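Local coordinates for protein SusD homolog (Bacteroides thetaiotaomicron VPI-5482, PDB 3IV0) that probably binds glycans at the outer membrane, as a SusD-family protein whose own ligand is not established, at residues V94-I99 against L133-I138; L27-S32 against A125-M130. One frame throughout, in Å; residues are numbered along the deposited sequence.

Contact 1: V94-I99 against L133-I138; sequences VFYTAI and LSYFFI
Two buried helical segments, V94-I99 and L133-I138, run nearly antiparallel here, their axes 9.4 Å apart at closest approach and inclined at 156°, and no hydrogen bond passes between them. The CA atoms come closest at F95 and S134, 5.8 Å apart, where the small serine side chain probably helps, and at S134 the hydroxyl is turned beside its own backbone N, where it bonds back to M130 O one helical turn earlier. With the hydroxyl so occupied, S134 offers CB to I99 CG1 at 3.6 Å, while A98 CB rests against S134 OG.

The clearest oriented contact is a CH-pi interaction. I99, its CG1 anti to the carbonyl carbon, extends CD1 over the middle of the Y135 ring, 3.7 Å from the centroid and only 6° off the ring normal, and its CG2 lies beside the phenol oxygen.

The remaining contacts are apolar. I138 holds CG1 in the crowded position between backbone N and carbonyl carbon (chi1 60°), which sends its two branches to different aromatics: CG2 packs tightly on F95, 3.3 Å from CD2, while CD1 reaches the phenol end of Y96, 3.5 Å from CZ. Further along the F95 ring, CE1 meets F137 CB at 3.8 Å. The side chains of Y96 and Y135 cross at about a right angle, touching through their CE1 atoms.

Both phenols bond to backbone carbonyls just beyond helix 117-142, Y96 OH to P146 O and Y135 OH to Y148 O, so the antiparallel pair of helices 93-108 and 117-142 is tied to the region of strand 145-146, whose V145 packs on Y96, Y135 and I138. Helix 19-39 closes another flank, with A36 against F95 and F33 against S134.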
loop_
_atom_site.group_PDB
_atom_site.type_symbol
_atom_site.label_atom_id
_atom_site.label_comp_id
_atom_site.label_asym_id
_atom_site.label_seq_id
_atom_site.Cartn_x
_atom_site.Cartn_y
_atom_site.Cartn_z
ATOM N N VAL A 94 -13.295 -4.383 9.725
ATOM C CA VAL A 94 -13.657 -4.463 8.321
ATOM C C VAL A 94 -12.701 -5.356 7.548
ATOM O O VAL A 94 -13.122 -6.130 6.698
ATOM C CB VAL A 94 -13.759 -3.088 7.689
ATOM C CG1 VAL A 94 -14.185 -3.219 6.206
ATOM C CG2 VAL A 94 -14.769 -2.221 8.475
ATOM N N PHE A 95 -11.412 -5.327 7.874
ATOM C CA PHE A 95 -10.485 -6.303 7.284
ATOM C C PHE A 95 -10.909 -7.721 7.647
ATOM O O PHE A 95 -10.823 -8.628 6.795
ATOM C CB PHE A 95 -9.046 -6.075 7.790
ATOM C CG PHE A 95 -8.388 -4.846 7.224
ATOM C CD1 PHE A 95 -7.967 -4.823 5.901
ATOM C CD2 PHE A 95 -8.122 -3.745 8.024
ATOM C CE1 PHE A 95 -7.338 -3.700 5.402
ATOM C CE2 PHE A 95 -7.502 -2.638 7.499
ATOM C CZ PHE A 95 -7.101 -2.635 6.230
ATOM N N TYR A 96 -11.325 -7.956 8.904
ATOM C CA TYR A 96 -11.768 -9.315 9.233
ATOM C C TYR A 96 -13.084 -9.715 8.540
ATOM O O TYR A 96 -13.294 -10.907 8.300
ATOM C CB TYR A 96 -11.857 -9.538 10.753
ATOM C CG TYR A 96 -10.513 -9.872 11.350
ATOM C CD1 TYR A 96 -9.925 -11.104 11.143
ATOM C CD2 TYR A 96 -9.809 -8.934 12.060
ATOM C CE1 TYR A 96 -8.694 -11.377 11.629
ATOM C CE2 TYR A 96 -8.581 -9.207 12.568
ATOM C CZ TYR A 96 -8.031 -10.427 12.363
ATOM O OH TYR A 96 -6.771 -10.653 12.876
ATOM N N THR A 97 -13.911 -8.763 8.157
ATOM C CA THR A 97 -15.066 -9.096 7.310
ATOM C C THR A 97 -14.570 -9.685 5.987
ATOM O O THR A 97 -15.094 -10.701 5.533
ATOM C CB THR A 97 -15.959 -7.873 7.063
ATOM O OG1 THR A 97 -16.432 -7.354 8.306
ATOM C CG2 THR A 97 -17.179 -8.211 6.156
ATOM N N ALA A 98 -13.583 -9.053 5.346
ATOM C CA ALA A 98 -12.966 -9.587 4.153
ATOM C C ALA A 98 -12.386 -10.972 4.375
ATOM O O ALA A 98 -12.586 -11.886 3.575
ATOM C CB ALA A 98 -11.885 -8.601 3.618
ATOM N N ILE A 99 -11.623 -11.105 5.446
ATOM C CA ILE A 99 -10.972 -12.383 5.770
ATOM C C ILE A 99 -11.998 -13.491 5.982
ATOM O O ILE A 99 -11.862 -14.591 5.449
ATOM C CB ILE A 99 -10.019 -12.239 6.988
ATOM C CG1 ILE A 99 -8.773 -11.427 6.597
ATOM C CG2 ILE A 99 -9.633 -13.588 7.569
ATOM C CD1 ILE A 99 -8.098 -10.788 7.808
ATOM N N LEU A 133 -3.717 -10.469 1.547
ATOM C CA LEU A 133 -3.524 -9.028 1.505
ATOM C C LEU A 133 -4.088 -8.347 2.737
ATOM O O LEU A 133 -3.493 -7.451 3.310
ATOM C CB LEU A 133 -4.151 -8.430 0.243
ATOM C CG LEU A 133 -3.859 -6.966 -0.008
ATOM C CD1 LEU A 133 -2.376 -6.699 -0.301
ATOM C CD2 LEU A 133 -4.678 -6.503 -1.211
ATOM N N SER A 134 -5.259 -8.813 3.180
ATOM C CA SER A 134 -5.904 -8.260 4.373
ATOM C C SER A 134 -5.058 -8.556 5.598
ATOM O O SER A 134 -4.836 -7.642 6.415
ATOM C CB SER A 134 -7.315 -8.827 4.533
ATOM O OG SER A 134 -8.148 -8.436 3.444
ATOM N N TYR A 135 -4.616 -9.812 5.767
ATOM C CA TYR A 135 -3.751 -10.139 6.888
ATOM C C TYR A 135 -2.479 -9.300 6.842
ATOM O O TYR A 135 -2.016 -8.787 7.873
ATOM C CB TYR A 135 -3.375 -11.638 6.917
ATOM C CG TYR A 135 -4.397 -12.461 7.687
ATOM C CD1 TYR A 135 -4.628 -12.210 9.016
ATOM C CD2 TYR A 135 -5.099 -13.474 7.082
ATOM C CE1 TYR A 135 -5.558 -12.941 9.736
ATOM C CE2 TYR A 135 -6.038 -14.209 7.794
ATOM C CZ TYR A 135 -6.268 -13.914 9.102
ATOM O OH TYR A 135 -7.207 -14.632 9.859
ATOM N N PHE A 136 -1.870 -9.156 5.674
ATOM C CA PHE A 136 -0.674 -8.326 5.555
ATOM C C PHE A 136 -0.946 -6.908 5.977
ATOM O O PHE A 136 -0.158 -6.341 6.745
ATOM C CB PHE A 136 -0.133 -8.361 4.150
ATOM C CG PHE A 136 1.079 -7.491 3.933
ATOM C CD1 PHE A 136 2.249 -7.728 4.632
ATOM C CD2 PHE A 136 1.064 -6.492 2.992
ATOM C CE1 PHE A 136 3.387 -6.959 4.393
ATOM C CE2 PHE A 136 2.217 -5.694 2.767
ATOM C CZ PHE A 136 3.363 -5.954 3.491
ATOM N N PHE A 137 -2.041 -6.320 5.521
ATOM C CA PHE A 137 -2.337 -4.940 5.886
ATOM C C PHE A 137 -2.540 -4.777 7.381
ATOM O O PHE A 137 -2.119 -3.757 7.985
ATOM C CB PHE A 137 -3.578 -4.449 5.123
ATOM C CG PHE A 137 -3.251 -3.744 3.827
ATOM C CD1 PHE A 137 -2.369 -4.281 2.919
ATOM C CD2 PHE A 137 -3.837 -2.530 3.536
ATOM C CE1 PHE A 137 -2.070 -3.604 1.756
ATOM C CE2 PHE A 137 -3.537 -1.846 2.376
ATOM C CZ PHE A 137 -2.654 -2.404 1.482
ATOM N N ILE A 138 -3.193 -5.728 8.042
ATOM C CA ILE A 138 -3.396 -5.577 9.474
ATOM C C ILE A 138 -2.142 -5.903 10.290
ATOM O O ILE A 138 -1.943 -5.338 11.363
ATOM C CB ILE A 138 -4.643 -6.313 10.006
ATOM C CG1 ILE A 138 -4.640 -7.821 9.776
ATOM C CG2 ILE A 138 -5.896 -5.654 9.436
ATOM C CD1 ILE A 138 -5.799 -8.573 10.484
#

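Contact 2: L27-S32 against A125-M130; sequences LSIYNS and AEAIFM
Y30 reaches across from helix 19-39 to helix 117-142, and the contact takes its shape from how E126 and M130 meet its ring. The two segments run nearly parallel, with axes 10.3 Å apart and 17° between their directions, a spacing that the long tyrosine side chain bridges. With CG anti to the carbonyl carbon, the ring presents one face to M130, a selenomethionine in this crystal, and its hydroxyl to E126.

M130 crosses the tyrosine at about a right angle. Bends at chi2 and chi3 fold its chain back along the ring: CG stands over the face, 4.0 Å from the centroid and offset toward the rim, in a CH-pi contact. The selenium lies obliquely, 3.6 Å from Y30 CE1, making this a Met-aromatic contact with selenium in place of sulfur. Nearer the backbone, M130 CB packs against I29 CG2 at 3.7 Å.

E126 approaches at the ring edge instead. Its extended chain brings the carboxylate to the phenol, with the two planes 59° apart, and Y30 OH donates to the anti lone pair of E126 OE1 in a short bond of 2.5 Å.

An alanine at Y30 would remove both the hydroxyl donor and the ring face on which M130 CG rests, and would probably leave E126 less firmly oriented and the two helices less closely packed.

The phenol oxygen also accepts from A200 N, and OE1 forms a salt bridge with R199 NE, so the pair is held from outside the two segments as well. R199 probably favours the ionised carboxylate, the better acceptor, though pairing with the same OE1 is likely to temper that effect; the A200 N-H would probably make the phenol a somewhat better donor.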
loop_
_atom_site.group_PDB
_atom_site.type_symbol
_atom_site.label_atom_id
_atom_site.label_comp_id
_atom_site.label_asym_id
_atom_site.label_seq_id
_atom_site.Cartn_x
_atom_site.Cartn_y
_atom_site.Cartn_z
ATOM N N LEU A 27 -16.693 -10.502 -5.138
ATOM C CA LEU A 27 -16.554 -9.090 -5.243
ATOM C C LEU A 27 -16.876 -8.373 -3.921
ATOM O O LEU A 27 -16.367 -7.294 -3.694
ATOM C CB LEU A 27 -17.383 -8.537 -6.409
ATOM C CG LEU A 27 -16.778 -8.795 -7.783
ATOM C CD1 LEU A 27 -17.836 -8.463 -8.832
ATOM C CD2 LEU A 27 -15.547 -7.957 -8.027
ATOM N N SER A 28 -17.691 -8.970 -3.050
ATOM C CA SER A 28 -17.974 -8.386 -1.757
ATOM C C SER A 28 -16.713 -8.421 -0.868
ATOM O O SER A 28 -16.610 -7.628 0.051
ATOM C CB SER A 28 -19.151 -9.107 -1.070
ATOM O OG SER A 28 -18.781 -10.338 -0.481
ATOM N N ILE A 29 -15.786 -9.347 -1.145
ATOM C CA ILE A 29 -14.504 -9.409 -0.406
ATOM C C ILE A 29 -13.678 -8.203 -0.817
ATOM O O ILE A 29 -13.167 -7.484 0.048
ATOM C CB ILE A 29 -13.777 -10.741 -0.653
ATOM C CG1 ILE A 29 -14.594 -11.947 -0.138
ATOM C CG2 ILE A 29 -12.346 -10.692 -0.019
ATOM C CD1 ILE A 29 -14.109 -13.313 -0.650
ATOM N N TYR A 30 -13.535 -7.962 -2.102
ATOM C CA TYR A 30 -12.876 -6.765 -2.605
ATOM C C TYR A 30 -13.525 -5.502 -2.060
ATOM O O TYR A 30 -12.860 -4.560 -1.647
ATOM C CB TYR A 30 -12.893 -6.731 -4.107
ATOM C CG TYR A 30 -11.960 -7.668 -4.813
ATOM C CD1 TYR A 30 -10.676 -7.298 -5.109
ATOM C CD2 TYR A 30 -12.374 -8.932 -5.228
ATOM C CE1 TYR A 30 -9.801 -8.108 -5.785
ATOM C CE2 TYR A 30 -11.520 -9.763 -5.911
ATOM C CZ TYR A 30 -10.225 -9.372 -6.187
ATOM O OH TYR A 30 -9.386 -10.184 -6.889
ATOM N N ASN A 31 -14.862 -5.484 -1.996
ATOM C CA ASN A 31 -15.557 -4.330 -1.430
ATOM C C ASN A 31 -15.193 -4.062 0.015
ATOM O O ASN A 31 -14.988 -2.917 0.398
ATOM C CB ASN A 31 -17.078 -4.509 -1.622
ATOM C CG ASN A 31 -17.857 -3.293 -1.235
ATOM O OD1 ASN A 31 -17.700 -2.251 -1.854
ATOM N ND2 ASN A 31 -18.673 -3.395 -0.183
ATOM N N SER A 32 -15.143 -5.109 0.819
ATOM C CA SER A 32 -14.759 -4.941 2.204
ATOM C C SER A 32 -13.328 -4.437 2.339
ATOM O O SER A 32 -13.081 -3.564 3.173
ATOM C CB SER A 32 -14.947 -6.217 3.034
ATOM O OG SER A 32 -16.338 -6.513 3.175
ATOM N N ALA A 125 -8.339 -18.627 -5.967
ATOM C CA ALA A 125 -7.036 -17.933 -5.963
ATOM C C ALA A 125 -7.188 -16.475 -5.562
ATOM O O ALA A 125 -6.381 -15.954 -4.751
ATOM C CB ALA A 125 -6.388 -18.027 -7.308
ATOM N N GLU A 126 -8.203 -15.797 -6.076
ATOM C CA GLU A 126 -8.450 -14.432 -5.701
ATOM C C GLU A 126 -8.813 -14.268 -4.243
ATOM O O GLU A 126 -8.344 -13.327 -3.566
ATOM C CB GLU A 126 -9.569 -13.838 -6.570
ATOM C CG GLU A 126 -9.231 -13.666 -8.007
ATOM C CD GLU A 126 -10.326 -12.959 -8.740
ATOM O OE1 GLU A 126 -10.593 -11.794 -8.419
ATOM O OE2 GLU A 126 -10.968 -13.555 -9.626
ATOM N N ALA A 127 -9.589 -15.197 -3.701
ATOM C CA ALA A 127 -9.953 -15.146 -2.307
ATOM C C ALA A 127 -8.725 -15.379 -1.422
ATOM O O ALA A 127 -8.581 -14.704 -0.387
ATOM C CB ALA A 127 -11.050 -16.212 -1.997
ATOM N N ILE A 128 -7.863 -16.318 -1.792
ATOM C CA ILE A 128 -6.624 -16.525 -1.036
ATOM C C ILE A 128 -5.760 -15.273 -1.106
ATOM O O ILE A 128 -5.193 -14.848 -0.082
ATOM C CB ILE A 128 -5.864 -17.713 -1.574
ATOM C CG1 ILE A 128 -6.625 -18.994 -1.235
ATOM C CG2 ILE A 128 -4.428 -17.780 -0.975
ATOM C CD1 ILE A 128 -6.254 -20.199 -2.121
ATOM N N PHE A 129 -5.645 -14.659 -2.273
ATOM C CA PHE A 129 -4.908 -13.422 -2.394
ATOM C C PHE A 129 -5.469 -12.335 -1.481
ATOM O O PHE A 129 -4.716 -11.672 -0.734
ATOM C CB PHE A 129 -4.858 -12.923 -3.840
ATOM C CG PHE A 129 -4.232 -11.558 -3.972
ATOM C CD1 PHE A 129 -2.847 -11.410 -3.908
ATOM C CD2 PHE A 129 -5.012 -10.425 -4.075
ATOM C CE1 PHE A 129 -2.271 -10.156 -3.976
ATOM C CE2 PHE A 129 -4.428 -9.160 -4.138
ATOM C CZ PHE A 129 -3.049 -9.038 -4.107
HETATM N N MSE A 130 -6.767 -12.127 -1.488
HETATM C CA MSE A 130 -7.361 -11.072 -0.743
HETATM C C MSE A 130 -7.302 -11.328 0.727
HETATM O O MSE A 130 -7.144 -10.375 1.505
HETATM C CB MSE A 130 -8.804 -10.822 -1.221
HETATM C CG MSE A 130 -8.812 -10.183 -2.609
HETATM SE SE MSE A 130 -7.825 -8.551 -2.843
HETATM C CE MSE A 130 -8.810 -7.480 -1.705
#

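In the fold
Helix 117-142 serves both contacts: its earlier part, 125-130, packs beside helix 19-39 in contact 2, and its later part, 133-138, against helix 93-108 in contact 1. The centres lie about 10 Å apart. The other two helices also meet directly, V94 CG1 standing 3.2 Å from S32 O and T97 CG2 3.5 Å from S32 OG, so the three helices pack mutually in the N-terminal, TPR-related part of the SusD fold. No hydrogen bond crosses contact 1, whereas contact 2 has one, from tyrosine to carboxylate. A bound 1,2-ethanediol, probably from the crystallisation liquor, lies about 4 Å from the Y96 side chain; no glycan site is established here.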